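Local coordinates for protein endoglucanase E (Clostridium thermocellum, PDB 2WAO) that hydrolyses cellulose as an endoglucanase and, through its family 2 carbohydrate esterase domain, probably deacetylates plant polysaccharides while also binding cello-oligosaccharides, at residues Tyr136-Gly140 with Glu307-Ile313; Phe127-Thr133 with Ser157-Ile161. All coordinates share one frame; numbering follows the deposited sequence.

Contact 1 of 2, residues Tyr136-Gly140 with Glu307-Ile313. With BGC (beta-D-glucopyranose), chain B; BGC (beta-D-glucopyranose), chain C; BGC (beta-D-glucopyranose), chain D; BGC (beta-D-glucopyranose), chain E.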
ATOM      1  N   TYR A 136      -4.427  -5.450   6.251  1.00  4.09           N
ATOM      2  CA  TYR A 136      -4.960  -5.697   7.614  1.00  4.10           C
ATOM      3  C   TYR A 136      -5.233  -7.204   7.807  1.00  4.05           C
ATOM      4  O   TYR A 136      -5.995  -7.841   7.038  1.00  3.51           O
ATOM      5  CB  TYR A 136      -6.266  -4.905   7.735  1.00  4.24           C
ATOM      6  CG  TYR A 136      -7.068  -4.939   9.032  1.00  4.52           C
ATOM      7  CD1 TYR A 136      -7.458  -3.731   9.635  1.00  7.29           C
ATOM      8  CD2 TYR A 136      -7.538  -6.134   9.576  1.00  2.27           C
ATOM      9  CE1 TYR A 136      -8.220  -3.718  10.756  1.00  7.15           C
ATOM     10  CE2 TYR A 136      -8.322  -6.136  10.780  1.00  3.18           C
ATOM     11  CZ  TYR A 136      -8.685  -4.921  11.305  1.00  5.74           C
ATOM     12  OH  TYR A 136      -9.483  -4.862  12.424  1.00  6.82           O
ATOM     13  N   GLY A 137      -4.561  -7.776   8.805  1.00  3.28           N
ATOM     14  CA  GLY A 137      -4.919  -9.131   9.275  1.00  4.15           C
ATOM     15  C   GLY A 137      -4.532 -10.277   8.361  1.00  3.85           C
ATOM     16  O   GLY A 137      -4.953 -11.428   8.610  1.00  4.20           O
ATOM     17  N   ASN A 138      -3.755 -10.002   7.301  1.00  3.23           N
ATOM     18  CA  ASN A 138      -3.549 -11.032   6.257  1.00  4.53           C
ATOM     19  C   ASN A 138      -2.716 -12.248   6.718  1.00  6.27           C
ATOM     20  O   ASN A 138      -2.785 -13.329   6.093  1.00  7.28           O
ATOM     21  CB  ASN A 138      -3.108 -10.443   4.893  1.00  4.05           C
ATOM     22  CG  ASN A 138      -1.648 -10.032   4.876  1.00  4.69           C
ATOM     23  OD1 ASN A 138      -1.059  -9.813   5.935  1.00  6.16           O
ATOM     24  ND2 ASN A 138      -1.052  -9.902   3.666  1.00  5.09           N
ATOM     25  N   GLU A 139      -1.994 -12.114   7.837  1.00  6.44           N
ATOM     26  CA  GLU A 139      -1.277 -13.288   8.388  1.00  8.10           C
ATOM     27  C   GLU A 139      -2.003 -13.926   9.589  1.00  8.60           C
ATOM     28  O   GLU A 139      -1.530 -14.925  10.187  1.00  9.29           O
ATOM     29  CB  GLU A 139       0.187 -12.940   8.693  1.00  8.29           C
ATOM     30  CG  GLU A 139       0.921 -12.532   7.419  1.00 10.17           C
ATOM     31  CD  GLU A 139       2.427 -12.482   7.570  1.00 12.86           C
ATOM     32  OE1 GLU A 139       2.920 -12.179   8.675  1.00 11.61           O
ATOM     33  OE2 GLU A 139       3.106 -12.762   6.559  1.00 12.45           O
ATOM     34  N   GLY A 140      -3.164 -13.371   9.939  1.00  8.43           N
ATOM     35  CA  GLY A 140      -4.082 -14.129  10.788  1.00  8.79           C
ATOM     36  C   GLY A 140      -4.868 -15.147   9.972  1.00 10.08           C
ATOM     37  O   GLY A 140      -5.037 -15.012   8.740  1.00 10.16           O
ATOM     38  N   GLU A 307      -7.715 -11.610  10.007  1.00  6.31           N
ATOM     39  CA  GLU A 307      -8.317 -10.970  11.166  1.00  6.80           C
ATOM     40  C   GLU A 307      -9.518 -10.166  10.754  1.00  7.13           C
ATOM     41  O   GLU A 307      -9.506  -9.551   9.675  1.00  6.02           O
ATOM     42  CB  GLU A 307      -7.272 -10.069  11.875  1.00  6.97           C
ATOM     43  CG  GLU A 307      -6.160 -10.896  12.534  1.00  7.66           C
ATOM     44  CD  GLU A 307      -5.051 -10.024  13.150  1.00  9.48           C
ATOM     45  OE1 GLU A 307      -4.973  -8.834  12.782  1.00 10.86           O
ATOM     46  OE2 GLU A 307      -4.264 -10.535  14.004  1.00 11.63           O
ATOM     47  N   ASP A 308     -10.577 -10.227  11.565  1.00  5.67           N
ATOM     48  CA  ASP A 308     -11.791  -9.459  11.293  1.00  6.47           C
ATOM     49  C   ASP A 308     -12.382  -9.672   9.883  1.00  6.26           C
ATOM     50  O   ASP A 308     -12.958  -8.742   9.316  1.00  5.91           O
ATOM     51  CB  ASP A 308     -11.574  -7.949  11.597  1.00  7.16           C
ATOM     52  CG  ASP A 308     -11.464  -7.679  13.100  1.00  9.71           C
ATOM     53  OD1 ASP A 308     -12.166  -8.391  13.869  1.00 11.36           O
ATOM     54  OD2 ASP A 308     -10.674  -6.783  13.497  1.00  9.24           O
ATOM     55  N   TRP A 309     -12.263 -10.910   9.361  1.00  5.62           N
ATOM     56  CA  TRP A 309     -12.735 -11.270   7.997  1.00  6.76           C
ATOM     57  C   TRP A 309     -11.984 -10.585   6.860  1.00  6.16           C
ATOM     58  O   TRP A 309     -12.451 -10.630   5.704  1.00  7.63           O
ATOM     59  CB  TRP A 309     -14.214 -10.911   7.818  1.00  8.32           C
ATOM     60  CG  TRP A 309     -15.170 -11.559   8.784  1.00 11.07           C
ATOM     61  CD1 TRP A 309     -15.331 -11.268  10.100  1.00 12.71           C
ATOM     62  CD2 TRP A 309     -16.125 -12.579   8.475  1.00 15.04           C
ATOM     63  NE1 TRP A 309     -16.314 -12.064  10.645  1.00 16.48           N
ATOM     64  CE2 TRP A 309     -16.820 -12.872   9.664  1.00 15.72           C
ATOM     65  CE3 TRP A 309     -16.435 -13.296   7.310  1.00 14.88           C
ATOM     66  CZ2 TRP A 309     -17.811 -13.845   9.730  1.00 16.71           C
ATOM     67  CZ3 TRP A 309     -17.441 -14.264   7.367  1.00 15.60           C
ATOM     68  CH2 TRP A 309     -18.119 -14.521   8.572  1.00 15.79           C
ATOM     69  N   HIS A 310     -10.850  -9.918   7.141  1.00  5.71           N
ATOM     70  CA  HIS A 310     -10.105  -9.327   6.028  1.00  5.25           C
ATOM     71  C   HIS A 310      -9.439 -10.424   5.172  1.00  4.78           C
ATOM     72  O   HIS A 310      -9.337 -11.622   5.613  1.00  6.18           O
ATOM     73  CB  HIS A 310      -9.097  -8.298   6.551  1.00  4.78           C
ATOM     74  CG  HIS A 310      -9.767  -7.072   7.097  1.00  4.94           C
ATOM     75  ND1 HIS A 310     -10.485  -7.089   8.271  1.00  8.08           N
ATOM     76  CD2 HIS A 310      -9.903  -5.820   6.596  1.00  7.64           C
ATOM     77  CE1 HIS A 310     -10.995  -5.886   8.503  1.00  8.85           C
ATOM     78  NE2 HIS A 310     -10.642  -5.092   7.509  1.00  7.06           N
ATOM     79  N   PRO A 311      -9.003 -10.068   3.934  1.00  4.74           N
ATOM     80  CA  PRO A 311      -8.508 -11.156   3.062  1.00  5.50           C
ATOM     81  C   PRO A 311      -7.260 -11.906   3.572  1.00  4.80           C
ATOM     82  O   PRO A 311      -6.341 -11.295   4.099  1.00  4.71           O
ATOM     83  CB  PRO A 311      -8.243 -10.454   1.715  1.00  5.41           C
ATOM     84  CG  PRO A 311      -9.162  -9.226   1.750  1.00  5.10           C
ATOM     85  CD  PRO A 311      -9.081  -8.786   3.209  1.00  3.68           C
ATOM     86  N   SER A 312      -7.254 -13.229   3.340  1.00  3.73           N
ATOM     87  CA  SER A 312      -6.088 -14.087   3.595  1.00  4.43           C
ATOM     88  C   SER A 312      -5.021 -13.818   2.511  1.00  4.53           C
ATOM     89  O   SER A 312      -5.323 -13.152   1.476  1.00  3.15           O
ATOM     90  CB  SER A 312      -6.539 -15.556   3.469  1.00  4.60           C
ATOM     91  OG  SER A 312      -6.951 -15.808   2.123  1.00  4.27           O
ATOM     92  N   ILE A 313      -3.807 -14.348   2.705  1.00  3.94           N
ATOM     93  CA  ILE A 313      -2.796 -14.231   1.657  1.00  4.99           C
ATOM     94  C   ILE A 313      -3.270 -14.905   0.371  1.00  3.85           C
ATOM     95  O   ILE A 313      -3.058 -14.368  -0.728  1.00  4.10           O
ATOM     96  CB  ILE A 313      -1.435 -14.734   2.128  1.00  6.65           C
ATOM     97  CG1 ILE A 313      -0.852 -13.657   3.067  1.00  6.22           C
ATOM     98  CG2 ILE A 313      -0.479 -14.897   0.916  1.00  7.98           C
ATOM     99  CD1 ILE A 313       0.185 -14.180   3.960  1.00 11.27           C
TER
HETATM  100  C2  BGC B   4     -13.201  -4.295  12.505  1.00 13.82           C
HETATM  101  C3  BGC B   4     -12.819  -2.879  12.913  1.00 13.03           C
HETATM  102  C4  BGC B   4     -11.977  -2.233  11.807  1.00 11.36           C
HETATM  103  C5  BGC B   4     -12.760  -2.305  10.477  1.00 12.26           C
HETATM  104  C6  BGC B   4     -12.077  -1.615   9.279  1.00 14.52           C
HETATM  105  C1  BGC B   4     -13.886  -4.274  11.142  1.00 12.63           C
HETATM  106  O2  BGC B   4     -14.021  -4.874  13.526  1.00 14.16           O
HETATM  107  O3  BGC B   4     -12.072  -2.918  14.136  1.00 15.14           O
HETATM  108  O4  BGC B   4     -11.936  -0.961  12.223  1.00 13.99           O
HETATM  109  O5  BGC B   4     -13.033  -3.674  10.184  1.00 11.79           O
HETATM  110  O6  BGC B   4     -10.823  -2.233   9.050  1.00 16.86           O
HETATM  111  C2  BGC C   3     -16.341  -6.059   7.702  1.00 14.08           C
HETATM  112  C3  BGC C   3     -15.095  -5.622   8.470  1.00 12.48           C
HETATM  113  C4  BGC C   3     -15.312  -5.749   9.969  1.00 11.21           C
HETATM  114  C5  BGC C   3     -15.794  -7.158  10.332  1.00 15.81           C
HETATM  115  C6  BGC C   3     -16.231  -7.133  11.800  1.00 18.93           C
HETATM  116  C1  BGC C   3     -16.770  -7.467   8.157  1.00 17.10           C
HETATM  117  O2  BGC C   3     -16.096  -6.060   6.298  1.00 13.87           O
HETATM  118  O3  BGC C   3     -14.779  -4.292   8.128  1.00 12.39           O
HETATM  119  O4  BGC C   3     -14.207  -5.587  10.702  1.00 12.46           O
HETATM  120  O5  BGC C   3     -16.927  -7.575   9.560  1.00 15.33           O
HETATM  121  O6  BGC C   3     -16.692  -8.422  12.023  1.00 24.88           O
HETATM  122  C2  BGC D   1     -20.223 -13.998   2.825  1.00 47.12           C
HETATM  123  C3  BGC D   1     -19.565 -13.556   4.127  1.00 46.13           C
HETATM  124  C4  BGC D   1     -20.491 -12.648   4.927  1.00 43.08           C
HETATM  125  C5  BGC D   1     -21.890 -13.245   5.026  1.00 45.65           C
HETATM  126  C6  BGC D   1     -22.837 -12.299   5.754  1.00 45.97           C
HETATM  127  C1  BGC D   1     -21.641 -14.500   3.072  1.00 47.74           C
HETATM  128  O1  BGC D   1     -22.252 -14.806   1.839  1.00 50.71           O
HETATM  129  O2  BGC D   1     -19.457 -15.024   2.235  1.00 46.86           O
HETATM  130  O3  BGC D   1     -18.368 -12.870   3.839  1.00 45.80           O
HETATM  131  O4  BGC D   1     -20.165 -12.455   5.851  1.00 31.25           O
HETATM  132  O5  BGC D   1     -22.386 -13.500   3.730  1.00 47.22           O
HETATM  133  O6  BGC D   1     -24.170 -12.621   5.423  1.00 46.10           O
HETATM  134  C2  BGC E   2     -19.842 -10.908   7.677  1.00 23.35           C
HETATM  135  C3  BGC E   2     -19.470  -9.455   7.946  1.00 21.93           C
HETATM  136  C4  BGC E   2     -18.189  -9.059   7.197  1.00 19.74           C
HETATM  137  C5  BGC E   2     -18.121  -9.576   5.749  1.00 21.73           C
HETATM  138  C6  BGC E   2     -16.729  -9.420   5.148  1.00 22.72           C
HETATM  139  C1  BGC E   2     -19.787 -11.134   6.171  1.00 25.45           C
HETATM  140  O2  BGC E   2     -21.150 -11.109   8.115  1.00 25.66           O
HETATM  141  O3  BGC E   2     -19.314  -9.311   9.343  1.00 18.70           O
HETATM  142  O4  BGC E   2     -18.011  -7.779   7.562  1.00 17.53           O
HETATM  143  O5  BGC E   2     -18.479 -10.947   5.715  1.00 23.00           O
HETATM  144  O6  BGC E   2     -16.531 -10.195   3.959  1.00 26.10           O
HETATM  145  O   HOH W   1      -5.916  -8.618   4.360  1.00  4.15           O
HETATM  146  O   HOH W   2      -3.171  -7.336  11.309  1.00  4.72           O
HETATM  147  O   HOH W   3      -3.384 -15.733   5.143  1.00  6.98           O
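Tyr136 lays its phenol ring flat over the imidazole of His310, a face-to-face stack with ring centroids 3.8 Å apart and planes 18° from parallel. CG stands anti to the backbone N (chi1 -180°), which carries the ring out to Asp308, where Tyr136 OH donates to OD2 of Asp308 at 2.5 Å, on the lone pair facing away from the other carboxylate oxygen. At Gly137 the CA packs against CB of Glu307, at 3.6 Å, and its carbonyl oxygen is gripped from opposite faces by Glu307 N, 3.1 Å away, and by Gly140 N, which closes a type I turn. Asn138 rests CB on the Pro311 carbonyl, while its amide oxygen OD1 is taken by the backbone of Asn153. His310 ND1 donates to Glu307 O at 3.0 Å; the ring is held by this bond, its acceptor tilted somewhat out of the ring plane, and by the tyrosine over one face. His310 NE2 is hydrogen-bonded to O6 of the chain B glucose, 3.3 Å away, consistent with the His of a GDSL-type esterase site occupied by a cello-oligosaccharide.

Contact 2 of 2, residues Phe127-Thr133 with Ser157-Ile161. With BGC (beta-D-glucopyranose), chain B; FMT (formic acid), chain F.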
ATOM      1  N   PHE A 127      -1.415   3.051  -5.348  1.00  2.22           N
ATOM      2  CA  PHE A 127      -2.629   2.404  -4.877  1.00  2.66           C
ATOM      3  C   PHE A 127      -3.256   3.346  -3.873  1.00  3.81           C
ATOM      4  O   PHE A 127      -2.538   3.953  -3.027  1.00  5.45           O
ATOM      5  CB  PHE A 127      -2.258   1.104  -4.159  1.00  3.33           C
ATOM      6  CG  PHE A 127      -1.816   0.023  -5.092  1.00  3.13           C
ATOM      7  CD1 PHE A 127      -2.754  -0.913  -5.545  1.00  2.75           C
ATOM      8  CD2 PHE A 127      -0.482  -0.055  -5.520  1.00  4.12           C
ATOM      9  CE1 PHE A 127      -2.379  -1.909  -6.458  1.00  4.63           C
ATOM     10  CE2 PHE A 127      -0.096  -1.088  -6.432  1.00  3.60           C
ATOM     11  CZ  PHE A 127      -1.066  -1.977  -6.881  1.00  2.08           C
ATOM     12  N   ILE A 128      -4.576   3.476  -3.940  1.00  3.46           N
ATOM     13  CA  ILE A 128      -5.308   4.315  -2.954  1.00  3.62           C
ATOM     14  C   ILE A 128      -6.373   3.436  -2.335  1.00  2.94           C
ATOM     15  O   ILE A 128      -7.247   2.967  -3.033  1.00  3.72           O
ATOM     16  CB  ILE A 128      -5.976   5.537  -3.677  1.00  4.08           C
ATOM     17  CG1 ILE A 128      -4.924   6.365  -4.415  1.00  4.93           C
ATOM     18  CG2 ILE A 128      -6.762   6.452  -2.654  1.00  3.68           C
ATOM     19  CD1 ILE A 128      -5.526   7.493  -5.328  1.00  5.44           C
ATOM     20  N   GLY A 129      -6.345   3.218  -1.019  1.00  3.66           N
ATOM     21  CA  GLY A 129      -7.302   2.275  -0.501  1.00  3.48           C
ATOM     22  C   GLY A 129      -7.459   2.261   1.001  1.00  4.87           C
ATOM     23  O   GLY A 129      -7.156   3.238   1.654  1.00  2.30           O
ATOM     24  N   ASP A 130      -7.974   1.144   1.508  1.00  3.05           N
ATOM     25  CA  ASP A 130      -8.397   1.076   2.925  1.00  4.19           C
ATOM     26  C   ASP A 130      -7.709  -0.146   3.544  1.00  4.22           C
ATOM     27  O   ASP A 130      -6.539  -0.444   3.214  1.00  4.74           O
ATOM     28  CB  ASP A 130      -9.943   1.059   2.991  1.00  2.90           C
ATOM     29  CG  ASP A 130     -10.583  -0.100   2.114  1.00  9.23           C
ATOM     30  OD1 ASP A 130      -9.899  -1.158   1.833  1.00  9.51           O
ATOM     31  OD2 ASP A 130     -11.773   0.022   1.735  1.00 11.19           O
ATOM     32  N   SER A 131      -8.413  -0.888   4.402  1.00  4.66           N
ATOM     33  CA  SER A 131      -7.797  -1.994   5.137  0.75  5.21           C
ATOM     34  C   SER A 131      -7.313  -3.091   4.219  1.00  4.51           C
ATOM     35  O   SER A 131      -6.340  -3.743   4.515  1.00  4.25           O
ATOM     36  CB  SER A 131      -8.789  -2.616   6.122  0.75  5.92           C
ATOM     37  OG  SER A 131      -9.308  -1.625   6.996  0.75  7.66           O
ATOM     38  N   ILE A 132      -8.038  -3.295   3.098  1.00  4.13           N
ATOM     39  CA  ILE A 132      -7.735  -4.354   2.159  1.00  3.78           C
ATOM     40  C   ILE A 132      -6.350  -4.053   1.554  1.00  4.40           C
ATOM     41  O   ILE A 132      -5.505  -4.940   1.471  1.00  4.03           O
ATOM     42  CB  ILE A 132      -8.822  -4.458   1.057  1.00  2.83           C
ATOM     43  CG1 ILE A 132     -10.186  -4.822   1.700  1.00  5.05           C
ATOM     44  CG2 ILE A 132      -8.425  -5.621   0.052  1.00  5.48           C
ATOM     45  CD1 ILE A 132     -11.384  -4.507   0.807  1.00  6.78           C
ATOM     46  N   THR A 133      -6.093  -2.798   1.190  1.00  4.02           N
ATOM     47  CA  THR A 133      -4.766  -2.491   0.597  1.00  4.51           C
ATOM     48  C   THR A 133      -3.632  -2.367   1.580  1.00  5.57           C
ATOM     49  O   THR A 133      -2.484  -2.691   1.271  1.00  6.56           O
ATOM     50  CB  THR A 133      -4.792  -1.535  -0.679  1.00  8.47           C
ATOM     51  OG1 THR A 133      -3.741  -0.542  -0.751  1.00 10.55           O
ATOM     52  CG2 THR A 133      -6.075  -1.161  -1.116  1.00  2.16           C
ATOM     53  N   SER A 157       0.334  -8.014   0.326  1.00  3.52           N
ATOM     54  CA  SER A 157      -0.919  -7.413  -0.149  0.50  2.79           C
ATOM     55  C   SER A 157      -1.045  -7.665  -1.647  1.00  3.42           C
ATOM     56  O   SER A 157      -0.034  -7.853  -2.361  1.00  3.21           O
ATOM     57  CB  SER A 157      -0.940  -5.910   0.104  0.50  2.36           C
ATOM     58  OG  SER A 157      -0.072  -5.244  -0.792  0.50  2.00           O
ATOM     59  N   TYR A 158      -2.284  -7.680  -2.133  1.00  3.31           N
ATOM     60  CA  TYR A 158      -2.489  -7.827  -3.599  1.00  3.28           C
ATOM     61  C   TYR A 158      -1.714  -6.734  -4.325  1.00  3.15           C
ATOM     62  O   TYR A 158      -1.252  -6.954  -5.465  1.00  5.03           O
ATOM     63  CB  TYR A 158      -3.966  -7.753  -3.979  1.00  2.65           C
ATOM     64  CG  TYR A 158      -4.545  -6.372  -3.862  1.00  4.27           C
ATOM     65  CD1 TYR A 158      -4.669  -5.550  -4.997  1.00  6.25           C
ATOM     66  CD2 TYR A 158      -4.939  -5.855  -2.607  1.00  3.04           C
ATOM     67  CE1 TYR A 158      -5.158  -4.270  -4.901  1.00  6.39           C
ATOM     68  CE2 TYR A 158      -5.443  -4.549  -2.494  1.00  3.68           C
ATOM     69  CZ  TYR A 158      -5.553  -3.783  -3.646  1.00  6.35           C
ATOM     70  OH  TYR A 158      -6.010  -2.499  -3.603  1.00  8.15           O
ATOM     71  N   ALA A 159      -1.622  -5.547  -3.718  1.00  2.67           N
ATOM     72  CA  ALA A 159      -0.944  -4.422  -4.329  1.00  4.69           C
ATOM     73  C   ALA A 159       0.569  -4.681  -4.501  1.00  3.96           C
ATOM     74  O   ALA A 159       1.147  -4.468  -5.592  1.00  4.18           O
ATOM     75  CB  ALA A 159      -1.184  -3.177  -3.504  1.00  3.24           C
ATOM     76  N   ALA A 160       1.224  -5.178  -3.437  1.00  3.74           N
ATOM     77  CA  ALA A 160       2.670  -5.425  -3.516  1.00  2.97           C
ATOM     78  C   ALA A 160       2.979  -6.574  -4.465  1.00  4.08           C
ATOM     79  O   ALA A 160       3.971  -6.554  -5.222  1.00  3.13           O
ATOM     80  CB  ALA A 160       3.231  -5.749  -2.146  1.00  2.59           C
ATOM     81  N   ILE A 161       2.109  -7.573  -4.447  1.00  3.82           N
ATOM     82  CA  ILE A 161       2.355  -8.753  -5.259  1.00  4.48           C
ATOM     83  C   ILE A 161       2.187  -8.351  -6.769  1.00  3.93           C
ATOM     84  O   ILE A 161       3.014  -8.745  -7.655  1.00  2.40           O
ATOM     85  CB  ILE A 161       1.334  -9.854  -4.898  1.00  5.28           C
ATOM     86  CG1 ILE A 161       1.554 -10.394  -3.462  1.00  4.06           C
ATOM     87  CG2 ILE A 161       1.420 -11.008  -5.961  1.00  4.20           C
ATOM     88  CD1 ILE A 161       0.322 -11.203  -2.960  1.00  5.86           C
TER
HETATM   89  C2  BGC B   4     -13.201  -4.295  12.505  1.00 13.82           C
HETATM   90  C3  BGC B   4     -12.819  -2.879  12.913  1.00 13.03           C
HETATM   91  C4  BGC B   4     -11.977  -2.233  11.807  1.00 11.36           C
HETATM   92  C5  BGC B   4     -12.760  -2.305  10.477  1.00 12.26           C
HETATM   93  C6  BGC B   4     -12.077  -1.615   9.279  1.00 14.52           C
HETATM   94  C1  BGC B   4     -13.886  -4.274  11.142  1.00 12.63           C
HETATM   95  O2  BGC B   4     -14.021  -4.874  13.526  1.00 14.16           O
HETATM   96  O3  BGC B   4     -12.072  -2.918  14.136  1.00 15.14           O
HETATM   97  O4  BGC B   4     -11.936  -0.961  12.223  1.00 13.99           O
HETATM   98  O5  BGC B   4     -13.033  -3.674  10.184  1.00 11.79           O
HETATM   99  O6  BGC B   4     -10.823  -2.233   9.050  1.00 16.86           O
HETATM  100  C   FMT F1340     -11.679  -1.217   4.708  0.50 27.84           C
HETATM  101  O1  FMT F1340     -11.406  -1.003   5.899  0.50 27.26           O
HETATM  102  O2  FMT F1340     -11.750  -2.315   4.138  0.50 27.99           O
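Thr133 and Ser157 mark the closest approach of the two backbones, with CA atoms 6.3 Å apart. The segment 127-133 runs off the end of a strand, turns at Asp130 and enters a short, weakly bonded helix, whereas 157-161 is the start of another helix. Both starts are capped by side chains: Asp130 OD1 accepts from Ile132 N at 3.1 Å, and Ser157 OG, in one of its two conformers, accepts from Ala160 N. Between the segments the contact is apolar. The methyl of Ala159 sits over the middle of the Phe127 ring, CB being 3.3 Å from the ring centroid and 9° off its normal, a close CH-pi contact. Tyr158 has CG between its backbone N and carbonyl carbon (chi1 72°), a setting that swings the phenol back toward the strand. There Tyr158 CE1 meets Phe127 CE1 at 4.0 Å, the two ring planes being nearly perpendicular at 84°. On the other flank Tyr158 CE2 takes CG2 of Ile132 at 4.1 Å, and the Ile132 carbonyl oxygen lies at the ring edge. Ser131 is probably the nucleophile of the GDSL-type motif, which begins at the last residue of the strand and runs into the turn after it; in one of two conformers its OG tentatively accepts from O6 of the chain B glucose. In the fold, strand 123-129 lies between strands 168-174 and 216-220 of the parallel sheet; helix 158-165 packs on it alongside helix 313-331, whose Leu323 touches Phe127 and whose Met319 touches Ile132 and Tyr158.

How the contacts relate
Both contacts are buried, but contact 2 lies about 5 Å from the centre of the chain and contact 1 about 15 Å, centre to centre, out at the glycan pocket. Contact 2 joins a sheet strand and two helix starts, and apolar packing holds its segments together; contact 1 joins two loops, the second leading into helix 313-331, through a ring stack, hydrogen bonds and bridging waters. They meet where Ser131 carries contact 2 into the pocket: His310 NE2 lies 3.4 Å from Ser131 CB, and Tyr136 N is 3.1 Å from Ser131 O, probably a hydrogen bond. Both contacts reach the chain B glucose, though the part of Ser131, the serine at the start of the short helix, is less certain.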